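Local structure of solute-binding periplasmic protein of iron/siderophore ABC transporter (Yersinia pestis, 6B2Y) at residues 165-168 against 169-172; 179-183 against 184-188; 190-193 against 194-198; 199-202 against 203-206; 366-369 against 370-374. The protein probably binds chelated iron in the periplasm as the substrate-binding component of an ABC transporter for iron-siderophore uptake. One frame throughout, in Å; residues are numbered along the deposited sequence.

Contact 1 (165-168 against 169-172); sequences RNSP and LKNT
Thr172 reaches back one helical turn to Pro168: its hydroxyl OG1 donates a hydrogen bond to Pro168 O at 2.7 Å, only 19° from the carbonyl plane. The same oxygen takes the backbone N of Thr172 at 3.2 Å, from well above that plane, so main chain and side chain of one residue share a single acceptor. Chi1 of -64° turns OG1 to the backbone N side of Thr172, anti to the carbonyl carbon, where it also meets Pro168 CB at 3.5 Å. Ser167 CB points toward the first turn, where Lys170 CE meets it at 4.0 Å, the lysine chain bending at chi3, and Asn171 ND2 at 4.1 Å. That ND2 donates to Asp163, which also receives the backbone N of Arg165, Asn166 and Ser167. Ser167 O accepts Asn171 N at 3.0 Å and, more weakly, Lys170 N, bonds that open helix 168-182. Ser167 is its N-cap residue, although its side chain makes no capping bond. Pro168 has no N-H to offer, which suits the first turn of a helix, where such groups lack acceptors within the helix. The chemistry implies a helix start served by outside carboxylates: Asp241 takes the first-turn N-H of Leu169, and Asp163 ties the loop before the helix to Asn171, while the Thr172 hydroxyl gives the Pro168 carbonyl a second donor.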
loop_
_atom_site.group_PDB
_atom_site.type_symbol
_atom_site.label_atom_id
_atom_site.label_comp_id
_atom_site.label_asym_id
_atom_site.label_seq_id
_atom_site.Cartn_x
_atom_site.Cartn_y
_atom_site.Cartn_z
ATOM N N ARG A 165 -4.621 3.364 4.948
ATOM C CA ARG A 165 -4.031 4.554 4.355
ATOM C C ARG A 165 -3.837 5.681 5.356
ATOM O O ARG A 165 -2.767 6.293 5.402
ATOM C CB ARG A 165 -4.919 5.051 3.200
ATOM C CG ARG A 165 -4.162 5.946 2.191
ATOM C CD ARG A 165 -5.124 6.715 1.273
ATOM N NE ARG A 165 -6.097 7.432 2.088
ATOM C CZ ARG A 165 -7.407 7.228 2.046
ATOM N NH1 ARG A 165 -7.910 6.349 1.183
ATOM N NH2 ARG A 165 -8.208 7.920 2.850
ATOM N N ASN A 166 -4.867 6.000 6.141
ATOM C CA ASN A 166 -4.779 7.140 7.048
ATOM C C ASN A 166 -3.827 6.846 8.195
ATOM O O ASN A 166 -2.862 7.583 8.441
ATOM C CB ASN A 166 -6.166 7.490 7.586
ATOM C CG ASN A 166 -7.103 7.964 6.498
ATOM O OD1 ASN A 166 -6.677 8.234 5.383
ATOM N ND2 ASN A 166 -8.392 8.089 6.826
ATOM N N SER A 167 -4.090 5.768 8.926
ATOM C CA SER A 167 -3.282 5.396 10.083
ATOM C C SER A 167 -3.004 3.905 10.037
ATOM O O SER A 167 -3.621 3.122 10.772
ATOM C CB SER A 167 -4.004 5.790 11.373
ATOM O OG SER A 167 -4.562 7.097 11.219
ATOM N N PRO A 168 -2.067 3.468 9.193
ATOM C CA PRO A 168 -1.799 2.023 9.106
ATOM C C PRO A 168 -1.237 1.430 10.386
ATOM O O PRO A 168 -1.443 0.236 10.630
ATOM C CB PRO A 168 -0.807 1.903 7.934
ATOM C CG PRO A 168 -0.241 3.269 7.736
ATOM C CD PRO A 168 -1.292 4.242 8.195
ATOM N N LEU A 169 -0.565 2.219 11.230
ATOM C CA LEU A 169 -0.093 1.685 12.509
ATOM C C LEU A 169 -1.258 1.182 13.359
ATOM O O LEU A 169 -1.214 0.066 13.903
ATOM C CB LEU A 169 0.706 2.751 13.266
ATOM C CG LEU A 169 0.946 2.387 14.739
ATOM C CD1 LEU A 169 2.260 1.650 14.876
ATOM C CD2 LEU A 169 0.916 3.612 15.653
ATOM N N LYS A 170 -2.313 2.001 13.499
ATOM C CA LYS A 170 -3.438 1.644 14.359
ATOM C C LYS A 170 -4.445 0.726 13.678
ATOM O O LYS A 170 -5.096 -0.068 14.359
ATOM C CB LYS A 170 -4.163 2.920 14.817
ATOM C CG LYS A 170 -3.304 3.807 15.692
ATOM C CD LYS A 170 -4.122 4.943 16.262
ATOM C CE LYS A 170 -4.144 6.116 15.320
ATOM N NZ LYS A 170 -4.728 7.317 15.988
ATOM N N ASN A 171 -4.568 0.798 12.346
ATOM C CA ASN A 171 -5.770 0.311 11.666
ATOM C C ASN A 171 -5.535 -0.877 10.736
ATOM O O ASN A 171 -6.517 -1.479 10.261
ATOM C CB ASN A 171 -6.413 1.443 10.856
ATOM C CG ASN A 171 -7.059 2.512 11.737
ATOM O OD1 ASN A 171 -7.229 2.331 12.945
ATOM N ND2 ASN A 171 -7.437 3.636 11.121
ATOM N N THR A 172 -4.281 -1.229 10.451
ATOM C CA THR A 172 -4.046 -2.327 9.515
ATOM C C THR A 172 -4.608 -3.632 10.059
ATOM O O THR A 172 -5.321 -4.357 9.349
ATOM C CB THR A 172 -2.557 -2.482 9.221
ATOM O OG1 THR A 172 -2.071 -1.312 8.564
ATOM C CG2 THR A 172 -2.335 -3.695 8.297
#

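Contact 2 (179-183 against 184-188); sequences LGKAL and HREQQ
Gly180 O receives the backbone N of Arg185 at 2.8 Å, with the donor in the carbonyl plane on a lone pair and an N-H...O angle of 150°. Glycine suits this position, because the chain passes where a side chain would be crowded: a beta carbon would lie tight against Arg185 O and close to Glu186 CA. Glu186 bends at chi2 and brings its carboxylate back beside Gly180 O, CD 3.5 Å from it. Next along, Lys181 meets that carboxylate through its backbone, CA lying 3.8 Å from Glu186 OE1, while its own side chain is fully extended. Lys181 O accepts a weak bond from His184 N at 3.4 Å and also lies over one face of the His184 imidazole, toward its rim. The 6→1 bond to Gly180 O and this weak 5→2 bond, with His184 in left-handed backbone angles (59°/47°), make a Schellman motif that ends helix 168-182. It forms the tight turn of an antiparallel helical hairpin, helix 186-207 starting after the N-cap residue Arg185. Ala182 O, buried by the turn, has no partner in the model. Ala182 CB and the Leu183 side chain pack on Ile132 of strand 132-136. Leu183 O lies obliquely to the Arg185 guanidinium and is bonded by Arg80. Arg185 NH1 turns back to His184 O at 3.0 Å; the acceptor lies in the guanidinium plane, yet the donor stands well above the carbonyl plane. The far end of the imidazole is tied by NE2 to Pro52 O.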
loop_
_atom_site.group_PDB
_atom_site.type_symbol
_atom_site.label_atom_id
_atom_site.label_comp_id
_atom_site.label_asym_id
_atom_site.label_seq_id
_atom_site.Cartn_x
_atom_site.Cartn_y
_atom_site.Cartn_z
ATOM N N LEU A 179 -12.359 -7.441 7.891
ATOM C CA LEU A 179 -12.556 -8.132 6.617
ATOM C C LEU A 179 -12.773 -9.625 6.826
ATOM O O LEU A 179 -13.617 -10.237 6.156
ATOM C CB LEU A 179 -11.357 -7.902 5.690
ATOM C CG LEU A 179 -11.335 -6.534 5.013
ATOM C CD1 LEU A 179 -10.042 -6.297 4.206
ATOM C CD2 LEU A 179 -12.573 -6.353 4.126
ATOM N N GLY A 180 -12.016 -10.230 7.744
ATOM C CA GLY A 180 -12.204 -11.645 8.026
ATOM C C GLY A 180 -13.596 -11.946 8.547
ATOM O O GLY A 180 -14.187 -12.970 8.209
ATOM N N LYS A 181 -14.140 -11.050 9.375
ATOM C CA LYS A 181 -15.496 -11.226 9.881
ATOM C C LYS A 181 -16.538 -10.975 8.793
ATOM O O LYS A 181 -17.482 -11.765 8.628
ATOM C CB LYS A 181 -15.710 -10.303 11.087
ATOM C CG LYS A 181 -17.028 -10.498 11.822
ATOM C CD LYS A 181 -17.055 -9.733 13.124
ATOM C CE LYS A 181 -18.359 -9.971 13.858
ATOM N NZ LYS A 181 -18.445 -9.257 15.175
ATOM N N ALA A 182 -16.386 -9.881 8.039
ATOM C CA ALA A 182 -17.382 -9.522 7.036
ATOM C C ALA A 182 -17.394 -10.498 5.870
ATOM O O ALA A 182 -18.433 -10.680 5.232
ATOM C CB ALA A 182 -17.123 -8.109 6.513
ATOM N N LEU A 183 -16.260 -11.117 5.562
ATOM C CA LEU A 183 -16.177 -12.011 4.414
ATOM C C LEU A 183 -16.135 -13.474 4.819
ATOM O O LEU A 183 -15.900 -14.332 3.961
ATOM C CB LEU A 183 -14.955 -11.670 3.568
ATOM C CG LEU A 183 -14.912 -10.204 3.145
ATOM C CD1 LEU A 183 -13.659 -9.888 2.377
ATOM C CD2 LEU A 183 -16.163 -9.892 2.315
ATOM N N HIS A 184 -16.329 -13.764 6.109
ATOM C CA HIS A 184 -16.402 -15.127 6.625
ATOM C C HIS A 184 -15.116 -15.902 6.331
ATOM O O HIS A 184 -15.134 -17.049 5.889
ATOM C CB HIS A 184 -17.643 -15.835 6.077
ATOM C CG HIS A 184 -18.909 -15.123 6.402
ATOM N ND1 HIS A 184 -19.362 -14.968 7.698
ATOM C CD2 HIS A 184 -19.813 -14.499 5.611
ATOM C CE1 HIS A 184 -20.495 -14.291 7.688
ATOM N NE2 HIS A 184 -20.784 -13.983 6.436
ATOM N N ARG A 185 -13.983 -15.262 6.604
ATOM C CA ARG A 185 -12.664 -15.889 6.534
ATOM C C ARG A 185 -11.858 -15.561 7.794
ATOM O O ARG A 185 -10.715 -15.103 7.732
ATOM C CB ARG A 185 -11.917 -15.441 5.283
ATOM C CG ARG A 185 -12.627 -15.801 3.984
ATOM C CD ARG A 185 -12.502 -17.293 3.699
ATOM N NE ARG A 185 -12.983 -17.628 2.358
ATOM C CZ ARG A 185 -14.265 -17.805 2.046
ATOM N NH1 ARG A 185 -15.192 -17.668 2.976
ATOM N NH2 ARG A 185 -14.620 -18.109 0.799
ATOM N N GLU A 186 -12.452 -15.822 8.958
ATOM C CA GLU A 186 -11.853 -15.374 10.217
ATOM C C GLU A 186 -10.504 -16.040 10.486
ATOM O O GLU A 186 -9.587 -15.406 11.021
ATOM C CB GLU A 186 -12.816 -15.647 11.373
ATOM C CG GLU A 186 -14.024 -14.736 11.393
ATOM C CD GLU A 186 -15.235 -15.301 10.670
ATOM O OE1 GLU A 186 -16.343 -14.811 10.970
ATOM O OE2 GLU A 186 -15.092 -16.221 9.809
ATOM N N GLN A 187 -10.375 -17.333 10.165
ATOM C CA GLN A 187 -9.122 -18.031 10.437
ATOM C C GLN A 187 -7.996 -17.483 9.576
ATOM O O GLN A 187 -6.868 -17.300 10.054
ATOM C CB GLN A 187 -9.294 -19.535 10.201
ATOM C CG GLN A 187 -8.112 -20.363 10.695
ATOM C CD GLN A 187 -7.828 -20.146 12.172
ATOM O OE1 GLN A 187 -8.582 -20.600 13.034
ATOM N NE2 GLN A 187 -6.736 -19.445 12.472
ATOM N N GLN A 188 -8.289 -17.204 8.299
ATOM C CA GLN A 188 -7.301 -16.589 7.428
ATOM C C GLN A 188 -6.890 -15.216 7.952
ATOM O O GLN A 188 -5.706 -14.875 7.938
ATOM C CB GLN A 188 -7.853 -16.480 6.006
ATOM C CG GLN A 188 -7.939 -17.823 5.243
ATOM C CD GLN A 188 -9.139 -18.676 5.652
ATOM O OE1 GLN A 188 -10.023 -18.236 6.396
ATOM N NE2 GLN A 188 -9.171 -19.917 5.158
#

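Contact 3 (190-193 against 194-198); sequences ENYI and NFYQD
Tyr192 touches two aromatic residues of the next turn. Its CE1 approaches Phe195 CD2 at 3.9 Å; the rings are 5.9 Å apart between centroids with planes inclined at 42°, an oblique pairing. On its other flank CE2 meets Tyr196 CD2 at 3.8 Å, and the hydroxyl oxygen lies at the edge of the Tyr196 ring, near its plane. The i, i+3, i+4 spacing puts all three rings on one side of helix 186-207, each leaving the backbone with CG opposite N (chi1 -171° for Tyr192). There Tyr192 meets helices 340-350 and 360-371, Phe195 meets 360-371, and Tyr196 meets 168-182 and 340-350, in the helical layer that joins the two lobes of the periplasmic binding protein fold. On the outer side, Glu190 and Asn194 run side by side, CG to ND2 4.0 Å, with carboxylate and amide planes almost perpendicular. One water bridges Asn194 ND2 (2.9 Å) and Asn191 OD1 (3.0 Å), and Gln187 NE2 also donates to that Asn191 oxygen. Beneath the side chains, successive i to i+4 backbone bonds such as Tyr196 N to Tyr192 O, 2.8 Å, set the spacing. Farther out, Tyr192 OH is bonded to Pro337 O and Tyr196 OH to Asn339 OD1.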
loop_
_atom_site.group_PDB
_atom_site.type_symbol
_atom_site.label_atom_id
_atom_site.label_comp_id
_atom_site.label_asym_id
_atom_site.label_seq_id
_atom_site.Cartn_x
_atom_site.Cartn_y
_atom_site.Cartn_z
ATOM N N GLU A 190 -6.961 -14.150 11.113
ATOM C CA GLU A 190 -6.127 -14.379 12.288
ATOM C C GLU A 190 -4.729 -14.845 11.899
ATOM O O GLU A 190 -3.735 -14.394 12.478
ATOM C CB GLU A 190 -6.796 -15.392 13.223
ATOM C CG GLU A 190 -5.963 -15.668 14.463
ATOM C CD GLU A 190 -6.719 -16.424 15.543
ATOM O OE1 GLU A 190 -7.961 -16.357 15.585
ATOM O OE2 GLU A 190 -6.049 -17.080 16.362
ATOM N N ASN A 191 -4.624 -15.753 10.915
ATOM C CA ASN A 191 -3.304 -16.185 10.461
ATOM C C ASN A 191 -2.491 -15.001 9.960
ATOM O O ASN A 191 -1.305 -14.864 10.291
ATOM C CB ASN A 191 -3.436 -17.245 9.355
ATOM C CG ASN A 191 -4.035 -18.548 9.857
ATOM O OD1 ASN A 191 -4.059 -18.804 11.071
ATOM N ND2 ASN A 191 -4.540 -19.369 8.934
ATOM N N TYR A 192 -3.112 -14.109 9.183
ATOM C CA TYR A 192 -2.344 -12.980 8.677
ATOM C C TYR A 192 -1.981 -11.997 9.799
ATOM O O TYR A 192 -0.859 -11.474 9.832
ATOM C CB TYR A 192 -3.083 -12.265 7.539
ATOM C CG TYR A 192 -2.150 -11.260 6.916
ATOM C CD1 TYR A 192 -1.134 -11.665 6.053
ATOM C CD2 TYR A 192 -2.201 -9.912 7.283
ATOM C CE1 TYR A 192 -0.246 -10.763 5.527
ATOM C CE2 TYR A 192 -1.310 -8.998 6.763
ATOM C CZ TYR A 192 -0.334 -9.421 5.892
ATOM O OH TYR A 192 0.556 -8.517 5.375
ATOM N N ILE A 193 -2.901 -11.757 10.742
ATOM C CA ILE A 193 -2.623 -10.822 11.838
ATOM C C ILE A 193 -1.400 -11.272 12.619
ATOM O O ILE A 193 -0.515 -10.468 12.946
ATOM C CB ILE A 193 -3.855 -10.686 12.746
ATOM C CG1 ILE A 193 -4.913 -9.814 12.076
ATOM C CG2 ILE A 193 -3.475 -10.150 14.136
ATOM C CD1 ILE A 193 -6.334 -10.143 12.568
ATOM N N ASN A 194 -1.327 -12.569 12.915
ATOM C CA ASN A 194 -0.171 -13.122 13.610
ATOM C C ASN A 194 1.100 -12.991 12.775
ATOM O O ASN A 194 2.152 -12.628 13.302
ATOM C CB ASN A 194 -0.445 -14.586 13.969
ATOM C CG ASN A 194 -1.333 -14.721 15.195
ATOM O OD1 ASN A 194 -1.398 -13.808 15.998
ATOM N ND2 ASN A 194 -2.019 -15.850 15.338
ATOM N N PHE A 195 1.024 -13.283 11.465
ATOM C CA PHE A 195 2.204 -13.152 10.605
ATOM C C PHE A 195 2.684 -11.709 10.540
ATOM O O PHE A 195 3.884 -11.429 10.596
ATOM C CB PHE A 195 1.878 -13.679 9.202
ATOM C CG PHE A 195 2.927 -13.358 8.161
ATOM C CD1 PHE A 195 4.023 -14.195 7.980
ATOM C CD2 PHE A 195 2.812 -12.229 7.358
ATOM C CE1 PHE A 195 4.994 -13.905 7.005
ATOM C CE2 PHE A 195 3.764 -11.935 6.393
ATOM C CZ PHE A 195 4.861 -12.777 6.212
ATOM N N TYR A 196 1.753 -10.775 10.430
ATOM C CA TYR A 196 2.120 -9.369 10.347
ATOM C C TYR A 196 2.739 -8.882 11.655
ATOM O O TYR A 196 3.810 -8.262 11.659
ATOM C CB TYR A 196 0.865 -8.572 10.003
ATOM C CG TYR A 196 1.031 -7.086 9.823
ATOM C CD1 TYR A 196 1.127 -6.231 10.933
ATOM C CD2 TYR A 196 1.030 -6.523 8.553
ATOM C CE1 TYR A 196 1.246 -4.872 10.780
ATOM C CE2 TYR A 196 1.152 -5.166 8.388
ATOM C CZ TYR A 196 1.254 -4.342 9.501
ATOM O OH TYR A 196 1.369 -2.985 9.352
ATOM N N GLN A 197 2.069 -9.149 12.781
ATOM C CA GLN A 197 2.578 -8.664 14.058
ATOM C C GLN A 197 3.949 -9.255 14.365
ATOM O O GLN A 197 4.839 -8.546 14.844
ATOM C CB GLN A 197 1.596 -8.985 15.183
ATOM C CG GLN A 197 1.965 -8.267 16.476
ATOM C CD GLN A 197 1.751 -6.761 16.382
ATOM O OE1 GLN A 197 0.616 -6.283 16.441
ATOM N NE2 GLN A 197 2.836 -6.012 16.205
ATOM N N ASP A 198 4.138 -10.543 14.078
ATOM C CA ASP A 198 5.451 -11.164 14.259
ATOM C C ASP A 198 6.513 -10.445 13.445
ATOM O O ASP A 198 7.618 -10.187 13.934
ATOM C CB ASP A 198 5.398 -12.634 13.862
ATOM C CG ASP A 198 4.779 -13.488 14.943
ATOM O OD1 ASP A 198 4.506 -12.925 16.022
ATOM O OD2 ASP A 198 4.574 -14.699 14.718
HETATM O O HOH W 1 -2.823 -18.062 13.675
#

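Contact 4 (199-202 against 203-206); sequences NVDK and VTDI
Val200 O is gripped by two backbone donors of the following turn. Thr204 N approaches in the carbonyl plane at 3.0 Å, whereas Val203 N comes from well above it at 2.9 Å, a 3-10-like bond beside an ordinary i to i+4 one. Asp205 N closes on Asp201 O at 2.8 Å. Lys202, its chain extended, makes a side-chain hydrogen bond from NZ to Asn199 OD1 at 2.8 Å. A water links side chains across the turn, lying 2.7 Å from Asp201 OD1, to which it donates, and 2.6 Å from Thr204 OG1. The Thr204 hydroxyl sits between the backbone N and the carbonyl carbon, chi1 63°, which turns OG1 back along the helix toward Asp201; Gln197 NE2 is a further donor to that carboxylate. These residues form the last turns of helix 186-207, kinked where the N-H groups of Val203 and Ile206 lack i to i+4 bonds and use i to i+3 acceptors instead, a local 3-10 distortion. Apolar contact is slight: Val200 CG1 meets Thr204 CG2 at 3.9 Å, while Val203 packs on Gln344 and Ala347 of helix 340-350. Among the acidic groups, the Asp201 and Asp205 carboxylates stay apart, but Asp205 OD1 lies 3.2 Å from Asp201 O, two acceptors close together without a hydrogen bond.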
loop_
_atom_site.group_PDB
_atom_site.type_symbol
_atom_site.label_atom_id
_atom_site.label_comp_id
_atom_site.label_asym_id
_atom_site.label_seq_id
_atom_site.Cartn_x
_atom_site.Cartn_y
_atom_site.Cartn_z
ATOM N N ASN A 199 6.187 -10.093 12.208
ATOM C CA ASN A 199 7.182 -9.453 11.362
ATOM C C ASN A 199 7.357 -7.970 11.643
ATOM O O ASN A 199 8.427 -7.434 11.341
ATOM C CB ASN A 199 6.853 -9.717 9.893
ATOM C CG ASN A 199 7.387 -11.062 9.451
ATOM O OD1 ASN A 199 8.587 -11.212 9.280
ATOM N ND2 ASN A 199 6.520 -12.058 9.370
ATOM N N VAL A 200 6.370 -7.294 12.241
ATOM C CA VAL A 200 6.635 -5.946 12.724
ATOM C C VAL A 200 7.468 -5.997 14.000
ATOM O O VAL A 200 8.330 -5.141 14.221
ATOM C CB VAL A 200 5.315 -5.174 12.931
ATOM C CG1 VAL A 200 5.537 -3.867 13.742
ATOM C CG2 VAL A 200 4.652 -4.891 11.592
ATOM N N ASP A 201 7.234 -7.006 14.856
ATOM C CA ASP A 201 7.974 -7.072 16.124
ATOM C C ASP A 201 9.465 -7.323 15.893
ATOM O O ASP A 201 10.293 -6.916 16.717
ATOM C CB ASP A 201 7.404 -8.161 17.035
ATOM C CG ASP A 201 6.033 -7.806 17.596
ATOM O OD1 ASP A 201 5.553 -6.668 17.380
ATOM O OD2 ASP A 201 5.429 -8.689 18.242
ATOM N N LYS A 202 9.821 -7.992 14.789
ATOM C CA LYS A 202 11.228 -8.126 14.408
ATOM C C LYS A 202 11.911 -6.775 14.323
ATOM O O LYS A 202 13.109 -6.654 14.619
ATOM C CB LYS A 202 11.356 -8.826 13.055
ATOM C CG LYS A 202 11.006 -10.281 13.071
ATOM C CD LYS A 202 10.987 -10.834 11.656
ATOM C CE LYS A 202 10.580 -12.285 11.662
ATOM N NZ LYS A 202 10.605 -12.864 10.298
ATOM N N VAL A 203 11.173 -5.759 13.891
ATOM C CA VAL A 203 11.692 -4.406 13.770
ATOM C C VAL A 203 11.610 -3.664 15.093
ATOM O O VAL A 203 12.590 -3.059 15.531
ATOM C CB VAL A 203 10.926 -3.646 12.665
ATOM C CG1 VAL A 203 11.279 -2.162 12.683
ATOM C CG2 VAL A 203 11.210 -4.267 11.283
ATOM N N THR A 204 10.439 -3.694 15.748
ATOM C CA THR A 204 10.272 -2.886 16.951
ATOM C C THR A 204 11.038 -3.444 18.138
ATOM O O THR A 204 11.365 -2.672 19.049
ATOM C CB THR A 204 8.788 -2.725 17.324
ATOM O OG1 THR A 204 8.204 -3.999 17.625
ATOM C CG2 THR A 204 8.042 -2.035 16.182
ATOM N N ASP A 205 11.316 -4.752 18.159
ATOM C CA ASP A 205 12.200 -5.305 19.188
ATOM C C ASP A 205 13.470 -4.468 19.301
ATOM O O ASP A 205 13.982 -4.239 20.406
ATOM C CB ASP A 205 12.567 -6.762 18.863
ATOM C CG ASP A 205 11.492 -7.788 19.283
ATOM O OD1 ASP A 205 10.430 -7.433 19.839
ATOM O OD2 ASP A 205 11.735 -8.990 19.041
ATOM N N ILE A 206 13.980 -3.996 18.163
ATOM C CA ILE A 206 15.178 -3.160 18.112
ATOM C C ILE A 206 14.836 -1.675 18.187
ATOM O O ILE A 206 15.447 -0.925 18.956
ATOM C CB ILE A 206 15.990 -3.476 16.830
ATOM C CG1 ILE A 206 16.629 -4.861 16.930
ATOM C CG2 ILE A 206 17.043 -2.405 16.594
ATOM C CD1 ILE A 206 17.271 -5.349 15.643
HETATM O O HOH W 2 5.599 -3.937 17.664
#

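Contact 5 (366-369 against 370-374); sequences SLYS and QFLAV
Tyr368 O accepts Leu372 N at 2.9 Å, the last in a run of backbone bonds that also ties Gln370 N to Ser366 O and Phe371 N to Leu367 O. Leu372 leaves helical geometry here, yet the bond still joins it to the final turn, and its side chain lies against Tyr368. Its CD1 sits squarely over the Tyr368 ring, 3.5 Å from the centroid and 7° off the ring normal, a CH-pi contact in which the methyl lies above the ring centre. Chi1 of -84° puts Tyr368 CG beside the backbone N, where the ring meets Leu372 and Val374. Val374 O approaches the same ring at its edge near the plane, 3.4 Å from CD2, and Val374 CG2 touches CE2 at 4.0 Å. One methyl and one carbonyl thus contact the ring over a face and at its edge. Leu367 CD2 adds to the apolar cluster, 3.8 Å from Leu372 CD1. Across the turn, Gln370 runs extended beside Ser366, its OE1 3.6 Å from Ser366 CB, while the two serine hydroxyls bond one turn back, Ser366 OG to Lys362 O and Ser369 OG to Asp365 O. The Phe371 ring brings its edge to Leu367 O, CD2 at 3.3 Å, and meets Tyr192 edge-to-face. This is the C-terminus of helix 360-371, where Leu367 and Phe371 pack on helix 186-207 and Val374 on helix 93-102 of this periplasmic binding protein.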
loop_
_atom_site.group_PDB
_atom_site.type_symbol
_atom_site.label_atom_id
_atom_site.label_comp_id
_atom_site.label_asym_id
_atom_site.label_seq_id
_atom_site.Cartn_x
_atom_site.Cartn_y
_atom_site.Cartn_z
ATOM N N SER A 366 7.550 -15.560 2.271
ATOM C CA SER A 366 6.658 -16.220 3.216
ATOM C C SER A 366 5.224 -15.734 3.055
ATOM O O SER A 366 4.282 -16.536 3.094
ATOM C CB SER A 366 7.144 -15.990 4.651
ATOM O OG SER A 366 8.470 -16.486 4.801
ATOM N N LEU A 367 5.042 -14.423 2.895
ATOM C CA LEU A 367 3.707 -13.876 2.690
ATOM C C LEU A 367 3.029 -14.557 1.505
ATOM O O LEU A 367 1.882 -15.001 1.598
ATOM C CB LEU A 367 3.803 -12.362 2.475
ATOM C CG LEU A 367 2.530 -11.489 2.531
ATOM C CD1 LEU A 367 2.917 -10.051 2.836
ATOM C CD2 LEU A 367 1.717 -11.529 1.233
ATOM N N TYR A 368 3.742 -14.667 0.384
ATOM C CA TYR A 368 3.144 -15.243 -0.818
ATOM C C TYR A 368 2.851 -16.729 -0.636
ATOM O O TYR A 368 1.754 -17.200 -0.957
ATOM C CB TYR A 368 4.068 -15.006 -2.012
ATOM C CG TYR A 368 3.875 -13.640 -2.625
ATOM C CD1 TYR A 368 4.206 -12.488 -1.916
ATOM C CD2 TYR A 368 3.363 -13.495 -3.915
ATOM C CE1 TYR A 368 4.018 -11.229 -2.460
ATOM C CE2 TYR A 368 3.186 -12.229 -4.478
ATOM C CZ TYR A 368 3.517 -11.100 -3.741
ATOM O OH TYR A 368 3.342 -9.836 -4.275
ATOM N N SER A 369 3.820 -17.494 -0.121
ATOM C CA SER A 369 3.596 -18.933 -0.013
ATOM C C SER A 369 2.492 -19.262 0.985
ATOM O O SER A 369 1.738 -20.220 0.778
ATOM C CB SER A 369 4.897 -19.650 0.361
ATOM O OG SER A 369 5.605 -18.957 1.372
ATOM N N GLN A 370 2.343 -18.464 2.047
ATOM C CA GLN A 370 1.340 -18.771 3.052
ATOM C C GLN A 370 -0.057 -18.288 2.675
ATOM O O GLN A 370 -1.042 -18.902 3.093
ATOM C CB GLN A 370 1.730 -18.156 4.402
ATOM C CG GLN A 370 2.794 -18.942 5.146
ATOM C CD GLN A 370 3.332 -18.180 6.326
ATOM O OE1 GLN A 370 4.504 -17.802 6.350
ATOM N NE2 GLN A 370 2.476 -17.927 7.305
ATOM N N PHE A 371 -0.174 -17.176 1.936
ATOM C CA PHE A 371 -1.471 -16.528 1.771
ATOM C C PHE A 371 -1.938 -16.353 0.331
ATOM O O PHE A 371 -3.143 -16.179 0.119
ATOM C CB PHE A 371 -1.460 -15.150 2.459
ATOM C CG PHE A 371 -1.122 -15.221 3.915
ATOM C CD1 PHE A 371 -2.057 -15.681 4.825
ATOM C CD2 PHE A 371 0.129 -14.862 4.371
ATOM C CE1 PHE A 371 -1.745 -15.770 6.179
ATOM C CE2 PHE A 371 0.445 -14.953 5.718
ATOM C CZ PHE A 371 -0.488 -15.419 6.614
ATOM N N LEU A 372 -1.053 -16.414 -0.655
ATOM C CA LEU A 372 -1.418 -16.022 -2.009
ATOM C C LEU A 372 -1.344 -17.207 -2.975
ATOM O O LEU A 372 -0.821 -18.279 -2.655
ATOM C CB LEU A 372 -0.518 -14.877 -2.484
ATOM C CG LEU A 372 -0.591 -13.624 -1.598
ATOM C CD1 LEU A 372 0.311 -12.565 -2.198
ATOM C CD2 LEU A 372 -2.028 -13.114 -1.481
ATOM N N ALA A 373 -1.878 -16.986 -4.181
ATOM C CA ALA A 373 -1.942 -17.997 -5.232
ATOM C C ALA A 373 -1.002 -17.714 -6.398
ATOM O O ALA A 373 -1.035 -18.446 -7.396
ATOM C CB ALA A 373 -3.378 -18.116 -5.752
ATOM N N VAL A 374 -0.186 -16.668 -6.312
ATOM C CA VAL A 374 0.793 -16.334 -7.335
ATOM C C VAL A 374 2.181 -16.369 -6.714
ATOM O O VAL A 374 2.353 -16.279 -5.495
ATOM C CB VAL A 374 0.523 -14.953 -7.989
ATOM C CG1 VAL A 374 -0.752 -14.984 -8.787
ATOM C CG2 VAL A 374 0.441 -13.858 -6.934
#

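Contacts 1 to 4 follow one another along two consecutive helices: contact 1 starts helix 168-182, contact 2 turns the chain into helix 186-207, and contacts 3 and 4 continue along it, with centres 13 Å apart. The two helices meet where Thr172 CG2 of contact 1 packs on Tyr196 CE2 of contact 3, 3.8 Å away. Contact 5 joins from helix 360-371: Tyr192 CD1 lies 3.7 Å from Phe371 CE2, and the centres of contacts 3 and 5 are 13 Å apart. The apolar side chains of Leu169 in contact 1 and Leu372 in contact 5 lie about 4 Å from bound sodium ions but do not ligate them. The model contains no chelated metal.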